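Local coordinates for DnaJ homolog subfamily C member 3 (Mus musculus, PDB 3IEG), which acts as a co-chaperone of HSPA8 that stimulates its ATPase activity, binds misfolded proteins, and restrains the kinase GCN2 during the unfolded protein response, at residues A[273-278]-A[299-304]; A[307-312]-A[330-335]. All coordinates share one frame; numbering follows the deposited sequence.

Interaction 1: A[273-278]-A[299-304]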
ATOM      1  N   ARG A 273      20.135  12.545   0.951  1.00 35.51           N
ATOM      2  CA  ARG A 273      19.188  13.575   1.332  1.00 35.00           C
ATOM      3  C   ARG A 273      19.787  14.468   2.409  1.00 34.98           C
ATOM      4  O   ARG A 273      19.593  15.678   2.380  1.00 34.84           O
ATOM      5  CB  ARG A 273      17.878  12.951   1.810  1.00 34.64           C
ATOM      6  CG  ARG A 273      16.623  13.678   1.356  1.00 34.32           C
ATOM      7  CD  ARG A 273      16.229  13.302  -0.073  1.00 31.92           C
ATOM      8  NE  ARG A 273      16.970  14.102  -1.033  1.00 31.11           N
ATOM      9  CZ  ARG A 273      17.491  13.648  -2.163  1.00 29.45           C
ATOM     10  NH1 ARG A 273      17.369  12.381  -2.512  1.00 28.99           N
ATOM     11  NH2 ARG A 273      18.156  14.475  -2.941  1.00 29.93           N
ATOM     12  N   SER A 274      20.527  13.866   3.343  1.00 35.04           N
ATOM     13  CA  SER A 274      21.218  14.620   4.392  1.00 35.22           C
ATOM     14  C   SER A 274      22.296  15.529   3.822  1.00 35.32           C
ATOM     15  O   SER A 274      22.408  16.684   4.229  1.00 35.55           O
ATOM     16  CB  SER A 274      21.814  13.694   5.448  1.00 35.00           C
ATOM     17  OG  SER A 274      20.777  13.081   6.198  1.00 35.60           O
ATOM     18  N   LYS A 275      23.073  15.012   2.876  1.00 35.37           N
ATOM     19  CA  LYS A 275      24.091  15.807   2.210  1.00 35.67           C
ATOM     20  C   LYS A 275      23.470  16.995   1.496  1.00 35.02           C
ATOM     21  O   LYS A 275      23.987  18.110   1.591  1.00 35.09           O
ATOM     22  CB  LYS A 275      24.910  14.960   1.238  1.00 35.87           C
ATOM     23  CG  LYS A 275      26.146  14.301   1.859  1.00 36.85           C
ATOM     24  CD  LYS A 275      26.978  13.601   0.780  1.00 37.42           C
ATOM     25  CE  LYS A 275      28.097  12.742   1.380  1.00 40.96           C
ATOM     26  NZ  LYS A 275      29.014  12.247   0.308  1.00 42.58           N
ATOM     27  N   GLU A 276      22.349  16.770   0.811  1.00 34.46           N
ATOM     28  CA  GLU A 276      21.642  17.861   0.146  1.00 33.86           C
ATOM     29  C   GLU A 276      21.295  19.001   1.121  1.00 33.70           C
ATOM     30  O   GLU A 276      21.534  20.170   0.830  1.00 33.26           O
ATOM     31  CB  GLU A 276      20.382  17.355  -0.555  1.00 33.84           C
ATOM     32  CG  GLU A 276      19.703  18.443  -1.378  1.00 33.98           C
ATOM     33  CD  GLU A 276      18.247  18.165  -1.690  1.00 34.35           C
ATOM     34  OE1 GLU A 276      17.965  17.096  -2.273  1.00 35.26           O
ATOM     35  OE2 GLU A 276      17.390  19.034  -1.394  1.00 33.02           O
ATOM     36  N   ARG A 277      20.728  18.651   2.272  1.00 33.52           N
ATOM     37  CA  ARG A 277      20.374  19.643   3.284  1.00 33.51           C
ATOM     38  C   ARG A 277      21.622  20.300   3.903  1.00 34.10           C
ATOM     39  O   ARG A 277      21.605  21.488   4.235  1.00 34.02           O
ATOM     40  CB  ARG A 277      19.448  19.049   4.366  1.00 33.16           C
ATOM     41  CG  ARG A 277      18.086  18.529   3.874  1.00 30.65           C
ATOM     42  CD  ARG A 277      17.312  19.575   3.072  1.00 28.20           C
ATOM     43  NE  ARG A 277      16.563  20.517   3.911  1.00 25.97           N
ATOM     44  CZ  ARG A 277      16.257  21.765   3.559  1.00 23.96           C
ATOM     45  NH1 ARG A 277      16.658  22.257   2.393  1.00 23.81           N
ATOM     46  NH2 ARG A 277      15.567  22.538   4.379  1.00 22.35           N
ATOM     47  N   ILE A 278      22.708  19.541   4.030  1.00 34.52           N
ATOM     48  CA  ILE A 278      23.956  20.108   4.519  1.00 35.10           C
ATOM     49  C   ILE A 278      24.493  21.109   3.493  1.00 35.92           C
ATOM     50  O   ILE A 278      24.932  22.205   3.853  1.00 36.09           O
ATOM     51  CB  ILE A 278      24.992  19.022   4.903  1.00 35.18           C
ATOM     52  CG1 ILE A 278      24.595  18.383   6.247  1.00 35.02           C
ATOM     53  CG2 ILE A 278      26.416  19.617   4.981  1.00 34.61           C
ATOM     54  CD1 ILE A 278      25.300  17.070   6.578  1.00 34.71           C
ATOM     55  N   LEU A 299      25.618  16.682  -6.371  1.00 57.75           N
ATOM     56  CA  LEU A 299      25.385  16.794  -7.808  1.00 59.13           C
ATOM     57  C   LEU A 299      26.091  15.721  -8.631  1.00 60.49           C
ATOM     58  O   LEU A 299      25.633  15.367  -9.715  1.00 60.65           O
ATOM     59  CB  LEU A 299      25.750  18.187  -8.310  1.00 58.80           C
ATOM     60  CG  LEU A 299      24.671  19.237  -8.067  1.00 58.46           C
ATOM     61  CD1 LEU A 299      25.250  20.632  -8.144  1.00 58.80           C
ATOM     62  CD2 LEU A 299      23.531  19.079  -9.049  1.00 57.93           C
ATOM     63  N   GLN A 300      27.200  15.206  -8.116  1.00 62.34           N
ATOM     64  CA  GLN A 300      27.850  14.059  -8.724  1.00 64.35           C
ATOM     65  C   GLN A 300      26.856  12.910  -8.794  1.00 65.42           C
ATOM     66  O   GLN A 300      26.741  12.247  -9.824  1.00 65.72           O
ATOM     67  CB  GLN A 300      29.082  13.631  -7.921  1.00 64.67           C
ATOM     68  CG  GLN A 300      30.368  14.398  -8.249  1.00 66.34           C
ATOM     69  CD  GLN A 300      31.041  13.928  -9.537  1.00 68.07           C
ATOM     70  OE1 GLN A 300      30.767  12.833 -10.042  1.00 68.39           O
ATOM     71  NE2 GLN A 300      31.930  14.762 -10.072  1.00 68.51           N
HETATM   72  N   MSE A 301      26.126  12.698  -7.701  1.00 66.56           N
HETATM   73  CA  MSE A 301      25.140  11.627  -7.628  1.00 68.50           C
HETATM   74  C   MSE A 301      23.805  12.010  -8.246  1.00 66.73           C
HETATM   75  O   MSE A 301      23.125  11.163  -8.814  1.00 67.18           O
HETATM   76  CB  MSE A 301      24.935  11.181  -6.188  1.00 68.52           C
HETATM   77  CG  MSE A 301      26.199  10.660  -5.536  1.00 70.56           C
HETATM   78 SE   MSE A 301      25.985  10.473  -3.600  1.00 75.53          SE
HETATM   79  CE  MSE A 301      27.895  10.553  -3.060  1.00 72.01           C
ATOM     80  N   GLU A 302      23.424  13.276  -8.136  1.00 65.44           N
ATOM     81  CA  GLU A 302      22.154  13.727  -8.688  1.00 63.94           C
ATOM     82  C   GLU A 302      22.350  14.974  -9.534  1.00 63.27           C
ATOM     83  O   GLU A 302      22.063  16.076  -9.077  1.00 63.38           O
ATOM     84  CB  GLU A 302      21.143  14.003  -7.571  1.00 64.03           C
ATOM     85  CG  GLU A 302      20.782  12.804  -6.703  1.00 63.31           C
ATOM     86  CD  GLU A 302      19.605  13.080  -5.788  1.00 63.40           C
ATOM     87  OE1 GLU A 302      19.204  12.159  -5.046  1.00 63.19           O
ATOM     88  OE2 GLU A 302      19.075  14.209  -5.808  1.00 61.68           O
ATOM     89  N   PRO A 303      22.830  14.812 -10.780  1.00 62.47           N
ATOM     90  CA  PRO A 303      23.119  15.980 -11.626  1.00 61.46           C
ATOM     91  C   PRO A 303      21.947  16.945 -11.812  1.00 60.39           C
ATOM     92  O   PRO A 303      22.166  18.100 -12.170  1.00 60.23           O
ATOM     93  CB  PRO A 303      23.519  15.355 -12.972  1.00 61.60           C
ATOM     94  CG  PRO A 303      23.005  13.942 -12.919  1.00 62.04           C
ATOM     95  CD  PRO A 303      23.132  13.549 -11.481  1.00 62.41           C
ATOM     96  N   ASP A 304      20.723  16.489 -11.556  1.00 59.14           N
ATOM     97  CA  ASP A 304      19.536  17.320 -11.789  1.00 58.07           C
ATOM     98  C   ASP A 304      18.887  17.902 -10.530  1.00 56.76           C
ATOM     99  O   ASP A 304      17.843  18.554 -10.632  1.00 56.66           O
ATOM    100  CB  ASP A 304      18.485  16.551 -12.602  1.00 58.54           C
ATOM    101  CG  ASP A 304      18.934  16.268 -14.033  1.00 60.14           C
ATOM    102  OD1 ASP A 304      19.381  17.212 -14.733  1.00 61.47           O
ATOM    103  OD2 ASP A 304      18.829  15.096 -14.463  1.00 61.27           O
TER
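The R273 guanidinium meets two carboxylates at its edge, close to its own plane: E302 from across the contact and E276 from one turn further along the same helix. The setting is TPR 8 of the tetratricopeptide-repeat (TPR) domain, the part of the protein present here, a helix-turn-helix repeat in which helix 268-284 packs against helix 288-301. E302 is the first residue to leave helical geometry after the second helix. R273 grips it end-on with two nitrogens. NH1 of R273 reaches OE1 of E302 at 3.1 Å, using that oxygen's syn lone pair. NH2 of R273 takes OE2 of E302 at 3.0 Å, again from the syn side but tilted out of the carboxylate plane. The two planes lie 36° apart, so the pairing is twisted rather than flat.

The CA–CB bond of R273 leads away from 299-304, and bends at chi2 (81°) and chi3 (-84°) bring the guanidinium back. The E302 chain runs extended to meet it at about a right angle. NH2 of R273 also bonds OE1 of E276 at 2.7 Å, bridging two acids that would otherwise probably repel each other. N305 donates to both of these carboxylates, and E269 adds a further salt bridge to R273 NH1. A leucine in place of R273 would probably leave E276 and E302 facing each other without the cation between them.

Alongside, K275 points toward the second helix, where its ammonium pairs with E297. The chain of M301, a selenomethionine, crosses that of K275 almost perpendicularly, and its CE methyl lies 3.9 Å from K275 NZ.

Interaction 2: A[307-312]-A[330-335]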
ATOM      1  N   ASN A 307      17.575  21.939  -5.897  1.00 49.01           N
ATOM      2  CA  ASN A 307      17.997  22.577  -4.636  1.00 47.85           C
ATOM      3  C   ASN A 307      19.513  22.751  -4.533  1.00 47.26           C
ATOM      4  O   ASN A 307      20.004  23.815  -4.138  1.00 46.99           O
ATOM      5  CB  ASN A 307      17.495  21.787  -3.421  1.00 47.64           C
ATOM      6  CG  ASN A 307      15.982  21.802  -3.285  1.00 46.76           C
ATOM      7  OD1 ASN A 307      15.314  22.760  -3.670  1.00 45.42           O
ATOM      8  ND2 ASN A 307      15.437  20.732  -2.716  1.00 45.45           N
ATOM      9  N   ALA A 308      20.236  21.696  -4.899  1.00 46.67           N
ATOM     10  CA  ALA A 308      21.702  21.681  -4.887  1.00 46.10           C
ATOM     11  C   ALA A 308      22.273  22.658  -5.908  1.00 45.59           C
ATOM     12  O   ALA A 308      23.276  23.326  -5.640  1.00 45.58           O
ATOM     13  CB  ALA A 308      22.232  20.262  -5.141  1.00 45.73           C
ATOM     14  N   LEU A 309      21.631  22.736  -7.071  1.00 44.83           N
ATOM     15  CA  LEU A 309      22.026  23.690  -8.099  1.00 44.49           C
ATOM     16  C   LEU A 309      21.876  25.130  -7.616  1.00 44.36           C
ATOM     17  O   LEU A 309      22.813  25.925  -7.730  1.00 44.19           O
ATOM     18  CB  LEU A 309      21.237  23.463  -9.388  1.00 44.26           C
ATOM     19  CG  LEU A 309      21.667  22.212 -10.158  1.00 44.35           C
ATOM     20  CD1 LEU A 309      20.650  21.841 -11.225  1.00 42.63           C
ATOM     21  CD2 LEU A 309      23.069  22.386 -10.753  1.00 44.64           C
ATOM     22  N   LYS A 310      20.707  25.449  -7.064  1.00 44.09           N
ATOM     23  CA  LYS A 310      20.416  26.791  -6.558  1.00 44.31           C
ATOM     24  C   LYS A 310      21.364  27.178  -5.435  1.00 43.88           C
ATOM     25  O   LYS A 310      21.860  28.308  -5.392  1.00 43.92           O
ATOM     26  CB  LYS A 310      18.969  26.886  -6.055  1.00 44.49           C
ATOM     27  CG  LYS A 310      17.899  26.971  -7.153  1.00 45.27           C
ATOM     28  CD  LYS A 310      16.505  26.561  -6.649  1.00 45.35           C
ATOM     29  CE  LYS A 310      15.977  27.509  -5.577  1.00 46.80           C
ATOM     30  NZ  LYS A 310      14.657  27.048  -5.077  1.00 48.12           N
ATOM     31  N   ASP A 311      21.616  26.234  -4.529  1.00 43.55           N
ATOM     32  CA  ASP A 311      22.457  26.504  -3.372  1.00 43.12           C
ATOM     33  C   ASP A 311      23.930  26.647  -3.759  1.00 43.28           C
ATOM     34  O   ASP A 311      24.626  27.522  -3.221  1.00 43.01           O
ATOM     35  CB  ASP A 311      22.236  25.470  -2.262  1.00 42.76           C
ATOM     36  CG  ASP A 311      20.888  25.630  -1.582  1.00 41.61           C
ATOM     37  OD1 ASP A 311      20.322  26.729  -1.647  1.00 41.00           O
ATOM     38  OD2 ASP A 311      20.381  24.664  -0.986  1.00 40.29           O
ATOM     39  N   ARG A 312      24.392  25.813  -4.695  1.00 43.31           N
ATOM     40  CA  ARG A 312      25.740  25.984  -5.244  1.00 43.67           C
ATOM     41  C   ARG A 312      25.851  27.319  -5.984  1.00 44.15           C
ATOM     42  O   ARG A 312      26.829  28.047  -5.805  1.00 44.35           O
ATOM     43  CB  ARG A 312      26.169  24.829  -6.150  1.00 43.47           C
ATOM     44  CG  ARG A 312      27.658  24.889  -6.475  1.00 43.39           C
ATOM     45  CD  ARG A 312      28.191  23.624  -7.083  1.00 42.80           C
ATOM     46  NE  ARG A 312      27.729  23.484  -8.456  1.00 43.81           N
ATOM     47  CZ  ARG A 312      28.074  22.497  -9.276  1.00 43.76           C
ATOM     48  NH1 ARG A 312      28.893  21.530  -8.869  1.00 42.83           N
ATOM     49  NH2 ARG A 312      27.583  22.481 -10.506  1.00 43.96           N
ATOM     50  N   GLU A 330      20.804  28.001 -14.922  1.00 63.41           N
ATOM     51  CA  GLU A 330      20.315  27.543 -16.221  1.00 64.36           C
ATOM     52  C   GLU A 330      20.020  26.042 -16.256  1.00 64.83           C
ATOM     53  O   GLU A 330      19.025  25.617 -16.848  1.00 65.07           O
ATOM     54  CB  GLU A 330      21.296  27.934 -17.333  1.00 64.43           C
ATOM     55  CG  GLU A 330      21.072  29.350 -17.868  1.00 64.82           C
ATOM     56  CD  GLU A 330      22.308  29.963 -18.511  1.00 65.25           C
ATOM     57  OE1 GLU A 330      23.331  29.257 -18.667  1.00 65.90           O
ATOM     58  OE2 GLU A 330      22.253  31.162 -18.864  1.00 64.73           O
ATOM     59  N   ALA A 331      20.881  25.252 -15.619  1.00 65.48           N
ATOM     60  CA  ALA A 331      20.676  23.811 -15.493  1.00 66.28           C
ATOM     61  C   ALA A 331      19.425  23.493 -14.665  1.00 66.97           C
ATOM     62  O   ALA A 331      18.666  22.580 -15.000  1.00 67.08           O
ATOM     63  CB  ALA A 331      21.914  23.144 -14.887  1.00 66.06           C
ATOM     64  N   ALA A 332      19.216  24.256 -13.592  1.00 67.70           N
ATOM     65  CA  ALA A 332      18.051  24.086 -12.740  1.00 68.51           C
ATOM     66  C   ALA A 332      16.784  24.501 -13.473  1.00 69.27           C
ATOM     67  O   ALA A 332      15.765  23.816 -13.385  1.00 69.36           O
ATOM     68  CB  ALA A 332      18.209  24.877 -11.459  1.00 68.40           C
ATOM     69  N   GLN A 333      16.862  25.612 -14.206  1.00 70.29           N
ATOM     70  CA  GLN A 333      15.713  26.172 -14.923  1.00 71.37           C
ATOM     71  C   GLN A 333      15.268  25.269 -16.069  1.00 72.41           C
ATOM     72  O   GLN A 333      14.094  25.267 -16.444  1.00 72.56           O
ATOM     73  CB  GLN A 333      16.041  27.566 -15.464  1.00 71.19           C
ATOM     74  CG  GLN A 333      14.815  28.399 -15.859  1.00 71.11           C
ATOM     75  CD  GLN A 333      15.171  29.719 -16.546  1.00 71.05           C
ATOM     76  OE1 GLN A 333      16.112  29.796 -17.344  1.00 70.65           O
ATOM     77  NE2 GLN A 333      14.405  30.760 -16.246  1.00 70.15           N
ATOM     78  N   GLU A 334      16.208  24.498 -16.607  1.00 73.63           N
ATOM     79  CA  GLU A 334      15.967  23.687 -17.792  1.00 75.00           C
ATOM     80  C   GLU A 334      14.672  22.874 -17.733  1.00 75.74           C
ATOM     81  O   GLU A 334      13.903  22.879 -18.696  1.00 75.99           O
ATOM     82  CB  GLU A 334      17.160  22.779 -18.082  1.00 75.02           C
ATOM     83  CG  GLU A 334      17.157  22.239 -19.500  1.00 76.29           C
ATOM     84  CD  GLU A 334      18.394  21.430 -19.828  1.00 78.14           C
ATOM     85  OE1 GLU A 334      18.669  20.434 -19.123  1.00 79.06           O
ATOM     86  OE2 GLU A 334      19.089  21.783 -20.806  1.00 78.94           O
ATOM     87  N   HIS A 335      14.431  22.186 -16.617  1.00 76.60           N
ATOM     88  CA  HIS A 335      13.192  21.410 -16.450  1.00 77.44           C
ATOM     89  C   HIS A 335      12.118  22.137 -15.636  1.00 77.61           C
ATOM     90  O   HIS A 335      10.994  21.650 -15.515  1.00 77.74           O
ATOM     91  CB  HIS A 335      13.470  20.017 -15.865  1.00 77.62           C
ATOM     92  CG  HIS A 335      13.721  18.965 -16.903  1.00 78.98           C
ATOM     93  ND1 HIS A 335      14.991  18.581 -17.286  1.00 79.91           N
ATOM     94  CD2 HIS A 335      12.864  18.221 -17.644  1.00 79.80           C
ATOM     95  CE1 HIS A 335      14.904  17.644 -18.215  1.00 79.98           C
ATOM     96  NE2 HIS A 335      13.626  17.407 -18.450  1.00 80.11           N
TER
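The CA–CB bond of L309 is directed toward helix 322-333, and those of A331 and A332 face back toward it. CG of L309 stands anti to the carbonyl carbon (chi1 -73°), which carries CD1 over the peptide link joining the two alanines. There CD1 of L309 sits 4.0 Å from C of A331 and 3.7 Å from N of A332. The A332 methyl fits beside the base of the leucine, its CB 3.9 Å from L309 CB, while the same methyl also touches L309 CD1. CB of A331 completes the contact, 4.1 Å from L309 CD1.

This is the packing of the two helices of TPR 9, 306-318 and 322-333. The alanines let the backbones come close: CA of L309 and CA of A332 are 6.1 Å apart. The contact is van der Waals only, leucine carbon against alanine methyls and backbone, with no hydrogen bond between the two segments. A polar tie between the same helices comes from R312, whose NE forms a salt bridge with D328, a residue that also touches the L309 side chain. K310 rests on Y329 and reaches Q341 of helix 340-357, while Q333, next to A332 on the helix, packs on I342 and R343.

Overall arrangement
Going from the N terminus, helix 268-284 carries the first half of interaction 1, and the chain turns back through helix 288-301 to close it at 299-304, within TPR 8; the C279–C295 disulfide joins the same two helices. Only then does helix 306-318 open interaction 2, which closes at 330-335 in TPR 9. The two loops therefore stand in series, neither nested nor crossed, with centres about 12 Å apart. They also meet directly. L299 packs on A308, L309 and R312, while OE2 of E276 probably hydrogen-bonds ND2 of N307, 2.9 Å away. Adjacent repeats are thus joined near the C-terminal end of the superhelix.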